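PDB 4KH3: antigen 43 from Escherichia coli, which is a self-associating autotransporter adhesin whose alpha domain probably mediates bacterial clumping by a Velcro-like mechanism and is linked to biofilm formation. Local coordinates for residues Gln461-Asn467 with Thr479-Gln485; Ile426-Ala431 with Ser447-Thr453; Ala80-Arg86 with Ala97-Asp103; Val314-Leu320 with Gly334-Val338. All coordinates share one frame; numbering follows the deposited sequence.

Contact 1: residues Gln461-Asn467 with Thr479-Gln485; sequences QKAVNLN and TTDVIAQ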
# COMPACT_ATOMS: atom_id res chain seq x y z
N GLN A 461 1.01 -37.75 26.54
CA GLN A 461 2.46 -37.70 26.64
C GLN A 461 2.87 -38.59 27.79
O GLN A 461 2.03 -38.98 28.61
CB GLN A 461 2.93 -36.27 26.90
CG GLN A 461 2.69 -35.31 25.74
CD GLN A 461 3.61 -35.58 24.55
OE1 GLN A 461 4.69 -35.01 24.44
NE2 GLN A 461 3.17 -36.48 23.66
N LYS A 462 4.15 -38.92 27.84
CA LYS A 462 4.64 -39.81 28.87
C LYS A 462 4.60 -39.11 30.21
O LYS A 462 4.17 -39.67 31.22
CB LYS A 462 6.06 -40.26 28.57
CG LYS A 462 6.60 -41.28 29.56
CD LYS A 462 8.12 -41.22 29.65
CE LYS A 462 8.70 -42.43 30.38
NZ LYS A 462 8.47 -43.70 29.63
N ALA A 463 5.03 -37.85 30.22
CA ALA A 463 5.12 -37.10 31.45
C ALA A 463 5.10 -35.61 31.15
O ALA A 463 5.60 -35.17 30.12
CB ALA A 463 6.41 -37.45 32.20
N VAL A 464 4.51 -34.84 32.06
CA VAL A 464 4.63 -33.40 32.01
C VAL A 464 5.45 -32.98 33.22
O VAL A 464 5.00 -33.12 34.35
CB VAL A 464 3.27 -32.72 32.06
CG1 VAL A 464 3.42 -31.20 32.05
CG2 VAL A 464 2.42 -33.18 30.88
N ASN A 465 6.66 -32.50 33.00
CA ASN A 465 7.48 -32.03 34.10
C ASN A 465 7.16 -30.59 34.45
O ASN A 465 7.69 -29.66 33.84
CB ASN A 465 8.97 -32.19 33.79
CG ASN A 465 9.38 -33.63 33.59
OD1 ASN A 465 9.37 -34.43 34.53
ND2 ASN A 465 9.76 -33.97 32.37
N LEU A 466 6.28 -30.41 35.42
CA LEU A 466 5.90 -29.08 35.89
C LEU A 466 6.90 -28.59 36.92
O LEU A 466 6.76 -28.86 38.11
CB LEU A 466 4.50 -29.13 36.48
CG LEU A 466 3.88 -27.84 37.01
CD1 LEU A 466 4.10 -26.71 36.02
CD2 LEU A 466 2.40 -28.04 37.26
N ASN A 467 7.91 -27.86 36.46
CA ASN A 467 9.02 -27.45 37.34
C ASN A 467 8.87 -26.08 37.95
O ASN A 467 9.34 -25.84 39.06
CB ASN A 467 10.36 -27.53 36.60
CG ASN A 467 10.63 -28.90 36.03
OD1 ASN A 467 10.06 -29.90 36.49
ND2 ASN A 467 11.49 -28.97 35.02
N THR A 479 -3.70 -37.21 29.07
CA THR A 479 -3.31 -38.54 29.51
C THR A 479 -1.79 -38.60 29.69
O THR A 479 -1.03 -38.78 28.73
CB THR A 479 -3.78 -39.62 28.50
OG1 THR A 479 -5.21 -39.53 28.29
CG2 THR A 479 -3.43 -41.02 29.00
N THR A 480 -1.34 -38.46 30.94
CA THR A 480 0.08 -38.29 31.24
C THR A 480 0.30 -38.38 32.74
O THR A 480 -0.65 -38.51 33.51
CB THR A 480 0.57 -36.89 30.77
OG1 THR A 480 1.98 -36.76 30.97
CG2 THR A 480 -0.13 -35.79 31.55
N ASP A 481 1.56 -38.31 33.16
CA ASP A 481 1.91 -38.19 34.56
C ASP A 481 2.42 -36.79 34.81
O ASP A 481 3.54 -36.45 34.41
CB ASP A 481 3.02 -39.18 34.94
CG ASP A 481 2.49 -40.57 35.20
OD1 ASP A 481 1.26 -40.79 35.02
OD2 ASP A 481 3.30 -41.45 35.58
N VAL A 482 1.62 -35.96 35.47
CA VAL A 482 2.11 -34.64 35.83
C VAL A 482 3.04 -34.76 37.04
O VAL A 482 2.62 -35.19 38.10
CB VAL A 482 0.98 -33.66 36.14
CG1 VAL A 482 1.55 -32.26 36.36
CG2 VAL A 482 -0.02 -33.66 35.01
N ILE A 483 4.29 -34.38 36.85
CA ILE A 483 5.28 -34.45 37.89
C ILE A 483 5.66 -33.04 38.33
O ILE A 483 6.46 -32.37 37.66
CB ILE A 483 6.53 -35.21 37.40
CG1 ILE A 483 6.11 -36.58 36.87
CG2 ILE A 483 7.58 -35.33 38.51
CD1 ILE A 483 7.23 -37.31 36.19
N ALA A 484 5.09 -32.60 39.45
CA ALA A 484 5.24 -31.22 39.92
C ALA A 484 6.32 -31.02 40.98
O ALA A 484 6.70 -31.94 41.70
CB ALA A 484 3.91 -30.68 40.43
N GLN A 485 6.79 -29.78 41.06
CA GLN A 485 7.77 -29.39 42.05
C GLN A 485 7.30 -28.11 42.70
O GLN A 485 6.33 -27.49 42.24
CB GLN A 485 9.11 -29.15 41.39
CG GLN A 485 9.68 -30.34 40.67
CD GLN A 485 10.87 -29.96 39.83
OE1 GLN A 485 11.24 -30.67 38.90
NE2 GLN A 485 11.48 -28.83 40.16

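Contact 2: residues Ile426-Ala431 with Ser447-Thr453; sequences IREGDA and SGSGTLT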
# COMPACT_ATOMS: atom_id res chain seq x y z
N ILE A 426 8.69 -25.31 27.66
CA ILE A 426 8.37 -23.91 27.88
C ILE A 426 9.28 -23.40 28.99
O ILE A 426 9.25 -23.91 30.11
CB ILE A 426 6.90 -23.73 28.30
CG1 ILE A 426 5.97 -24.01 27.12
CG2 ILE A 426 6.66 -22.31 28.84
CD1 ILE A 426 5.77 -25.46 26.78
N ARG A 427 10.10 -22.41 28.68
CA ARG A 427 11.15 -22.01 29.61
C ARG A 427 11.02 -20.58 30.13
O ARG A 427 11.67 -20.21 31.11
CB ARG A 427 12.50 -22.20 28.94
CG ARG A 427 12.72 -23.61 28.43
CD ARG A 427 14.12 -23.79 27.84
NE ARG A 427 15.15 -23.39 28.80
CZ ARG A 427 16.24 -22.70 28.47
NH1 ARG A 427 16.45 -22.35 27.20
NH2 ARG A 427 17.12 -22.37 29.40
N GLU A 428 10.16 -19.79 29.50
CA GLU A 428 10.16 -18.34 29.72
C GLU A 428 8.87 -17.73 29.17
O GLU A 428 8.48 -18.00 28.04
CB GLU A 428 11.37 -17.75 29.00
CG GLU A 428 11.65 -16.28 29.24
CD GLU A 428 12.83 -15.79 28.42
OE1 GLU A 428 13.51 -16.63 27.79
OE2 GLU A 428 13.08 -14.56 28.40
N GLY A 429 8.19 -16.92 29.98
CA GLY A 429 6.92 -16.34 29.60
C GLY A 429 5.78 -17.34 29.45
O GLY A 429 5.78 -18.41 30.05
N ASP A 430 4.78 -16.97 28.65
CA ASP A 430 3.58 -17.77 28.52
C ASP A 430 3.62 -18.56 27.23
O ASP A 430 4.37 -18.23 26.32
CB ASP A 430 2.35 -16.86 28.49
CG ASP A 430 2.04 -16.22 29.83
OD1 ASP A 430 2.69 -16.56 30.85
OD2 ASP A 430 1.12 -15.38 29.87
N ALA A 431 2.78 -19.59 27.14
CA ALA A 431 2.64 -20.35 25.91
C ALA A 431 1.23 -20.90 25.80
O ALA A 431 0.57 -21.15 26.81
CB ALA A 431 3.67 -21.47 25.86
N SER A 447 8.99 -24.64 32.79
CA SER A 447 9.78 -23.87 33.73
C SER A 447 9.52 -22.39 33.49
O SER A 447 8.68 -22.02 32.66
CB SER A 447 11.27 -24.20 33.58
OG SER A 447 11.70 -24.06 32.24
N GLY A 448 10.22 -21.54 34.23
CA GLY A 448 9.92 -20.12 34.23
C GLY A 448 8.60 -19.82 34.93
O GLY A 448 7.79 -20.72 35.19
N SER A 449 8.37 -18.54 35.22
CA SER A 449 7.21 -18.12 36.00
C SER A 449 5.93 -17.94 35.18
O SER A 449 4.87 -17.61 35.72
CB SER A 449 7.54 -16.82 36.75
OG SER A 449 7.90 -15.79 35.84
N GLY A 450 6.01 -18.18 33.88
CA GLY A 450 4.87 -17.99 33.01
C GLY A 450 3.83 -19.09 33.12
O GLY A 450 3.93 -19.99 33.94
N THR A 451 2.82 -19.01 32.27
CA THR A 451 1.75 -19.98 32.27
C THR A 451 1.68 -20.72 30.94
O THR A 451 1.61 -20.09 29.89
CB THR A 451 0.40 -19.31 32.53
OG1 THR A 451 0.44 -18.67 33.81
CG2 THR A 451 -0.73 -20.32 32.49
N LEU A 452 1.70 -22.05 31.01
CA LEU A 452 1.42 -22.86 29.85
C LEU A 452 -0.04 -23.22 29.88
O LEU A 452 -0.49 -23.91 30.79
CB LEU A 452 2.26 -24.13 29.85
CG LEU A 452 1.90 -25.20 28.80
CD1 LEU A 452 1.89 -24.61 27.41
CD2 LEU A 452 2.88 -26.36 28.88
N THR A 453 -0.80 -22.72 28.92
CA THR A 453 -2.20 -23.08 28.78
C THR A 453 -2.34 -24.15 27.72
O THR A 453 -1.84 -24.00 26.60
CB THR A 453 -3.06 -21.88 28.33
OG1 THR A 453 -2.95 -20.80 29.27
CG2 THR A 453 -4.54 -22.30 28.19
O HOH W 1 11.10 -26.36 30.96
O HOH W 2 7.52 -19.58 32.04

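Contact 3: residues Ala80-Arg86 with Ala97-Asp103; sequences ASDTVIR and AVNTTLD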
# COMPACT_ATOMS: atom_id res chain seq x y z
N ALA A 80 -7.99 35.41 -19.19
CA ALA A 80 -8.87 35.52 -18.02
C ALA A 80 -8.01 35.48 -16.78
O ALA A 80 -7.07 34.71 -16.69
CB ALA A 80 -9.87 34.39 -17.98
N SER A 81 -8.35 36.32 -15.81
CA SER A 81 -7.54 36.50 -14.63
C SER A 81 -8.42 36.61 -13.38
O SER A 81 -9.41 37.34 -13.39
CB SER A 81 -6.69 37.77 -14.80
OG SER A 81 -6.00 38.08 -13.61
N ASP A 82 -8.07 35.88 -12.32
CA ASP A 82 -8.78 35.91 -11.04
C ASP A 82 -10.24 35.51 -11.22
O ASP A 82 -11.14 36.19 -10.72
CB ASP A 82 -8.71 37.28 -10.36
CG ASP A 82 -7.29 37.69 -10.01
OD1 ASP A 82 -6.39 36.82 -9.96
OD2 ASP A 82 -7.07 38.91 -9.77
N THR A 83 -10.46 34.43 -11.94
CA THR A 83 -11.81 33.95 -12.16
C THR A 83 -12.23 33.03 -11.03
O THR A 83 -11.49 32.10 -10.68
CB THR A 83 -11.92 33.20 -13.48
OG1 THR A 83 -11.18 33.91 -14.49
CG2 THR A 83 -13.38 33.05 -13.91
N VAL A 84 -13.39 33.32 -10.45
CA VAL A 84 -14.03 32.43 -9.50
C VAL A 84 -15.18 31.68 -10.19
O VAL A 84 -16.10 32.29 -10.74
CB VAL A 84 -14.56 33.20 -8.29
CG1 VAL A 84 -15.36 32.27 -7.38
CG2 VAL A 84 -13.40 33.82 -7.53
N ILE A 85 -15.12 30.36 -10.16
CA ILE A 85 -16.10 29.53 -10.82
C ILE A 85 -16.69 28.58 -9.79
O ILE A 85 -15.99 27.70 -9.29
CB ILE A 85 -15.47 28.71 -11.95
CG1 ILE A 85 -14.64 29.62 -12.86
CG2 ILE A 85 -16.57 27.93 -12.70
CD1 ILE A 85 -13.86 28.89 -13.94
N ARG A 86 -17.97 28.75 -9.49
CA ARG A 86 -18.62 27.94 -8.46
C ARG A 86 -19.92 27.30 -8.92
O ARG A 86 -20.45 27.61 -10.00
CB ARG A 86 -18.85 28.75 -7.20
CG ARG A 86 -19.61 30.06 -7.39
CD ARG A 86 -19.83 30.74 -6.02
NE ARG A 86 -20.18 32.17 -6.09
CZ ARG A 86 -21.40 32.65 -6.35
NH1 ARG A 86 -22.42 31.82 -6.62
NH2 ARG A 86 -21.61 33.96 -6.37
N ALA A 97 -5.82 31.35 -18.98
CA ALA A 97 -6.44 31.71 -17.71
C ALA A 97 -5.41 31.69 -16.61
O ALA A 97 -4.63 30.73 -16.49
CB ALA A 97 -7.62 30.78 -17.39
N VAL A 98 -5.39 32.74 -15.80
CA VAL A 98 -4.45 32.81 -14.69
C VAL A 98 -5.16 32.94 -13.35
O VAL A 98 -6.05 33.77 -13.18
CB VAL A 98 -3.44 33.96 -14.87
CG1 VAL A 98 -2.42 33.92 -13.77
CG2 VAL A 98 -2.74 33.84 -16.21
N ASN A 99 -4.75 32.12 -12.39
CA ASN A 99 -5.28 32.15 -11.03
C ASN A 99 -6.79 31.98 -10.96
O ASN A 99 -7.51 32.79 -10.38
CB ASN A 99 -4.79 33.37 -10.25
CG ASN A 99 -3.32 33.25 -9.84
OD1 ASN A 99 -2.71 34.20 -9.34
ND2 ASN A 99 -2.75 32.07 -10.06
N THR A 100 -7.26 30.92 -11.59
CA THR A 100 -8.65 30.53 -11.51
C THR A 100 -8.89 29.77 -10.19
O THR A 100 -8.00 29.09 -9.68
CB THR A 100 -8.96 29.63 -12.68
OG1 THR A 100 -8.55 30.28 -13.89
CG2 THR A 100 -10.45 29.30 -12.73
N THR A 101 -10.08 29.93 -9.62
CA THR A 101 -10.46 29.12 -8.48
C THR A 101 -11.75 28.36 -8.79
O THR A 101 -12.72 28.95 -9.23
CB THR A 101 -10.63 29.96 -7.22
OG1 THR A 101 -9.48 30.80 -7.05
CG2 THR A 101 -10.78 29.07 -6.03
N LEU A 102 -11.74 27.05 -8.57
CA LEU A 102 -12.93 26.24 -8.76
C LEU A 102 -13.41 25.77 -7.40
O LEU A 102 -12.67 25.11 -6.67
CB LEU A 102 -12.62 25.04 -9.64
CG LEU A 102 -11.92 25.27 -10.98
CD1 LEU A 102 -11.69 23.95 -11.70
CD2 LEU A 102 -12.70 26.22 -11.86
N ASP A 103 -14.63 26.16 -7.03
CA ASP A 103 -15.24 25.66 -5.81
C ASP A 103 -16.58 25.00 -6.17
O ASP A 103 -17.16 25.32 -7.21
CB ASP A 103 -15.47 26.79 -4.78
CG ASP A 103 -14.32 27.80 -4.72
OD1 ASP A 103 -13.25 27.51 -4.14
OD2 ASP A 103 -14.50 28.92 -5.25
O HOH W 3 -3.69 36.85 -9.69
O HOH W 4 -8.74 32.92 -14.08
O HOH W 5 -9.60 33.42 -8.31

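Contact 4: residues Val314-Leu320 with Gly334-Val338; sequences VDDGGTL and GNGGV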
# COMPACT_ATOMS: atom_id res chain seq x y z
N VAL A 314 16.17 -10.06 5.50
CA VAL A 314 14.90 -9.72 6.12
C VAL A 314 15.14 -9.00 7.44
O VAL A 314 15.43 -9.64 8.45
CB VAL A 314 14.04 -10.96 6.38
CG1 VAL A 314 12.62 -10.55 6.71
CG2 VAL A 314 14.06 -11.88 5.15
N ASP A 315 15.03 -7.68 7.42
CA ASP A 315 15.33 -6.86 8.59
C ASP A 315 14.11 -6.30 9.25
O ASP A 315 12.99 -6.69 8.97
CB ASP A 315 16.25 -5.71 8.23
CG ASP A 315 17.66 -6.16 8.02
OD1 ASP A 315 17.92 -7.34 8.34
OD2 ASP A 315 18.49 -5.36 7.56
N ASP A 316 14.36 -5.34 10.13
CA ASP A 316 13.33 -4.81 11.02
C ASP A 316 12.11 -4.33 10.24
O ASP A 316 12.18 -3.34 9.53
CB ASP A 316 13.91 -3.69 11.87
CG ASP A 316 13.00 -3.32 13.03
OD1 ASP A 316 12.15 -4.17 13.41
OD2 ASP A 316 13.12 -2.19 13.56
N GLY A 317 11.00 -5.04 10.40
CA GLY A 317 9.78 -4.67 9.72
C GLY A 317 9.65 -5.31 8.35
O GLY A 317 8.65 -5.11 7.65
N GLY A 318 10.66 -6.09 7.96
CA GLY A 318 10.59 -6.84 6.72
C GLY A 318 9.86 -8.17 6.87
O GLY A 318 9.91 -8.81 7.92
N THR A 319 9.18 -8.58 5.80
CA THR A 319 8.48 -9.86 5.79
C THR A 319 8.85 -10.70 4.56
O THR A 319 8.76 -10.23 3.42
CB THR A 319 6.96 -9.69 5.81
OG1 THR A 319 6.58 -9.08 7.05
CG2 THR A 319 6.28 -11.03 5.71
N LEU A 320 9.29 -11.93 4.80
CA LEU A 320 9.50 -12.89 3.73
C LEU A 320 8.49 -14.02 3.85
O LEU A 320 8.43 -14.69 4.87
CB LEU A 320 10.93 -13.44 3.76
CG LEU A 320 11.24 -14.50 2.70
CD1 LEU A 320 10.99 -13.96 1.30
CD2 LEU A 320 12.67 -14.98 2.85
N GLY A 334 17.30 -10.88 10.13
CA GLY A 334 17.81 -9.89 11.06
C GLY A 334 16.81 -9.59 12.17
O GLY A 334 15.64 -10.01 12.11
N ASN A 335 17.26 -8.85 13.18
CA ASN A 335 16.36 -8.43 14.25
C ASN A 335 15.14 -7.69 13.71
O ASN A 335 15.27 -6.73 12.95
CB ASN A 335 17.10 -7.58 15.27
CG ASN A 335 18.08 -8.39 16.09
OD1 ASN A 335 17.76 -9.49 16.56
ND2 ASN A 335 19.30 -7.87 16.25
N GLY A 336 13.96 -8.15 14.11
CA GLY A 336 12.72 -7.55 13.68
C GLY A 336 12.17 -8.17 12.40
O GLY A 336 11.06 -7.84 11.98
N GLY A 337 12.95 -9.06 11.79
CA GLY A 337 12.53 -9.72 10.57
C GLY A 337 11.45 -10.76 10.80
O GLY A 337 11.44 -11.43 11.83
N VAL A 338 10.54 -10.89 9.84
CA VAL A 338 9.41 -11.80 9.96
C VAL A 338 9.44 -12.89 8.88
O VAL A 338 9.74 -12.61 7.72
CB VAL A 338 8.08 -11.04 9.88
CG1 VAL A 338 6.93 -11.98 9.57
CG2 VAL A 338 7.83 -10.28 11.17

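Contact 1: residues Gln461-Asn467 with Thr479-Gln485
V464 ties Q461-N467 to T479-Q485 through both of its peptide groups. Its O takes the I483 amide (N to O 2.9 Å) almost straight, at 171°, and its N donates to D481 O at 3.0 Å, reaching that oxygen from above the carbonyl plane. L466 N repeats the pattern on I483 O, and strands 463-466 and 481-484 run parallel, 18° apart. The tight side is the one bearing V464, L466, V482 and A484. Here V464 CG2 meets T480 OG1 at 3.6 Å, the two side chains crossing at about a right angle, while L466 CB lies 4.3 Å from both V482 CG1 and A484 CB. V444, L471 and L490 close in on this face from neighbouring strands. T480 OG1 sits opposite its own N (chi1 -176°), a rotation that presents the hydroxyl to Q461 O for a weak hydrogen bond of 3.2 Å. Beside it Q461 N donates to T479 O, and Q461 OE1 is held by N420. The other face, with A463, N465, D481 and I483, is looser and partly open to solvent. I483 runs alongside N465, its CD1 4.0 Å from N465 OD1 and scarcely farther from A463 CB, whereas the amide nitrogen of N465 turns to a weak bond with E445. A corner at K462 stacked on one at T480, with parallel strands following each, is the hallmark of successive rungs in a parallel β-helix, the fold of the pectin-lyase-like clan.

Contact 2: residues Ile426-Ala431 with Ser447-Thr453
Two successive turns of a parallel β-helix meet where I426-A431 lies against S447-T453, each turn leading from one face of the coil to the next. At the entrance S447 N donates to I426 O at 2.8 Å, arriving nearly along the C=O axis. A water accompanies this bond, donating to I426 O and hydrogen-bonded to S447 OG. Next the register slips, E428 facing G448 and G429 facing G450 with S449 looped out between, and a second water bridges the turns: it donates to G429 O and S447 O and accepts from G450 N. Beyond it D430 OD1 accepts T451 N (2.8 Å), the amide coming from above the carboxylate plane rather than within it. A431 N then donates to T451 O at 3.0 Å, and T453 N to A431 O, which begins the paired strands of the next face. On the buried side I426 CD1 touches L452 CD2 at 3.7 Å, the two side chains crossing at about a right angle. L452 CD1 touches both A431 CB (3.9 Å) and I426, while CD2 reaches I426 alone of the two; with CG anti to the backbone N (chi1 170°), both methyls are turned to I426-A431. L406, V444 and L471 join this apolar lining. In a regular ladder T451 N would be expected to bond G429 O, but the two stand 3.7 Å apart. The carboxylate of D430 takes that amide and the bridging water serves G429 O, so where the backbone ladder is interrupted a side chain and a solvent molecule stand in.

Contact 3: residues Ala80-Arg86 with Ala97-Asp103
Five backbone hydrogen bonds join A80-R86 to A97-D103 in parallel register. Before the bend A80 O takes V98 N at 2.7 Å and V98 O takes D82 N; after it T83 O, T101 O and I85 O carry on the ladder with T101 N, I85 N and D103 N. Between the two runs D82 and N99 both adopt left-handed helical backbone angles, which swings the chain from one face to another at the same place in each rung.

Apolar contact lies on the inner side. I85 and L102 point the same way side by side, CD1 to CD2 3.6 Å, and I85 CD1 also meets T100 CG2 at 3.6 Å. The methyl of T100 is placed there with CG2 anti to the backbone N and OG1 beside it (chi1 -52°). A80 CB and A97 CB lie 4.3 Å apart, with Q72, Q91 and Q108 around them.

Water-mediated contacts gather at the bend. One water joins T83 OG1, T100 OG1 and V98 O; another joins N99 O to T101 OG1, with a weak bond to T83 O. A third donates to D82 OD1 (2.7 Å) and N99 OD1; the D82 carboxylate and N99 amide lie side by side, their planes 10° apart. N99 ND2 binds a malonate ion, probably from the crystallisation liquor. Equivalent corners, with A80/A97, T83/T100 and I85/L102 in register, typify a right-handed parallel β-helix, here probably part of the adhesin stalk.

Contact 4: residues Val314-Leu320 with Gly334-Val338
V338 is gripped through both its backbone polar atoms by V314-L320: its N donates to G318 O at 2.9 Å, and its O accepts L320 N in an almost straight bond (175°). This pairing opens two neighbouring strands of the parallel β-helix just after two stacked type II turns, D315-G318 and G334-G337. At the start of the turns, V314 O receives G334 N at 2.8 Å, while V314 CG1 packs on V338 O. The V338 side chain runs alongside T319, pointing the same way, its CB 3.8 Å from T319 OG1.

Between these ends the turns touch mainly through backbone. D316 OD1 comes within 3.4 Å of G336 CA; with CG anti to the backbone N (chi1 -167°), the carboxylate reaches across to the second turn. Each turn is closed internally, G318 N to D315 O and G337 N to G334 O, and has a glycine with positive phi in its third position, G317 or G336.

Farther out, D315 is held by charge: OD2 forms a salt bridge with R279 and OD1 with R313, which probably offsets the nearness of E296. R300, L301 and V303 of strand 300-303 flank T319 and L320 in the preceding rung. The two turns are directly joined by G317 N, which donates to G336 O at 3.2 Å from well above the carbonyl plane.

All four contacts join neighbouring coils of one long β-helix, each closing before the next one along the chain opens. Contact 3 lies in the N-terminal arm; contacts 4, 2 and 1 follow on the other side of the chain's centre. Contacts 1 and 2 are near neighbours, with centres 15 Å apart and nearest atoms about 5 Å apart, and K446, V444 and L471 link their surroundings. Contact 4 is 25 Å from contact 2, centre to centre. Again between centres, contact 3 stands about 51 Å from contact 4 and about 81 Å from contact 1, a measure of the domain's elongation. The malonate hydrogen-bonded to N99 lies at contact 3.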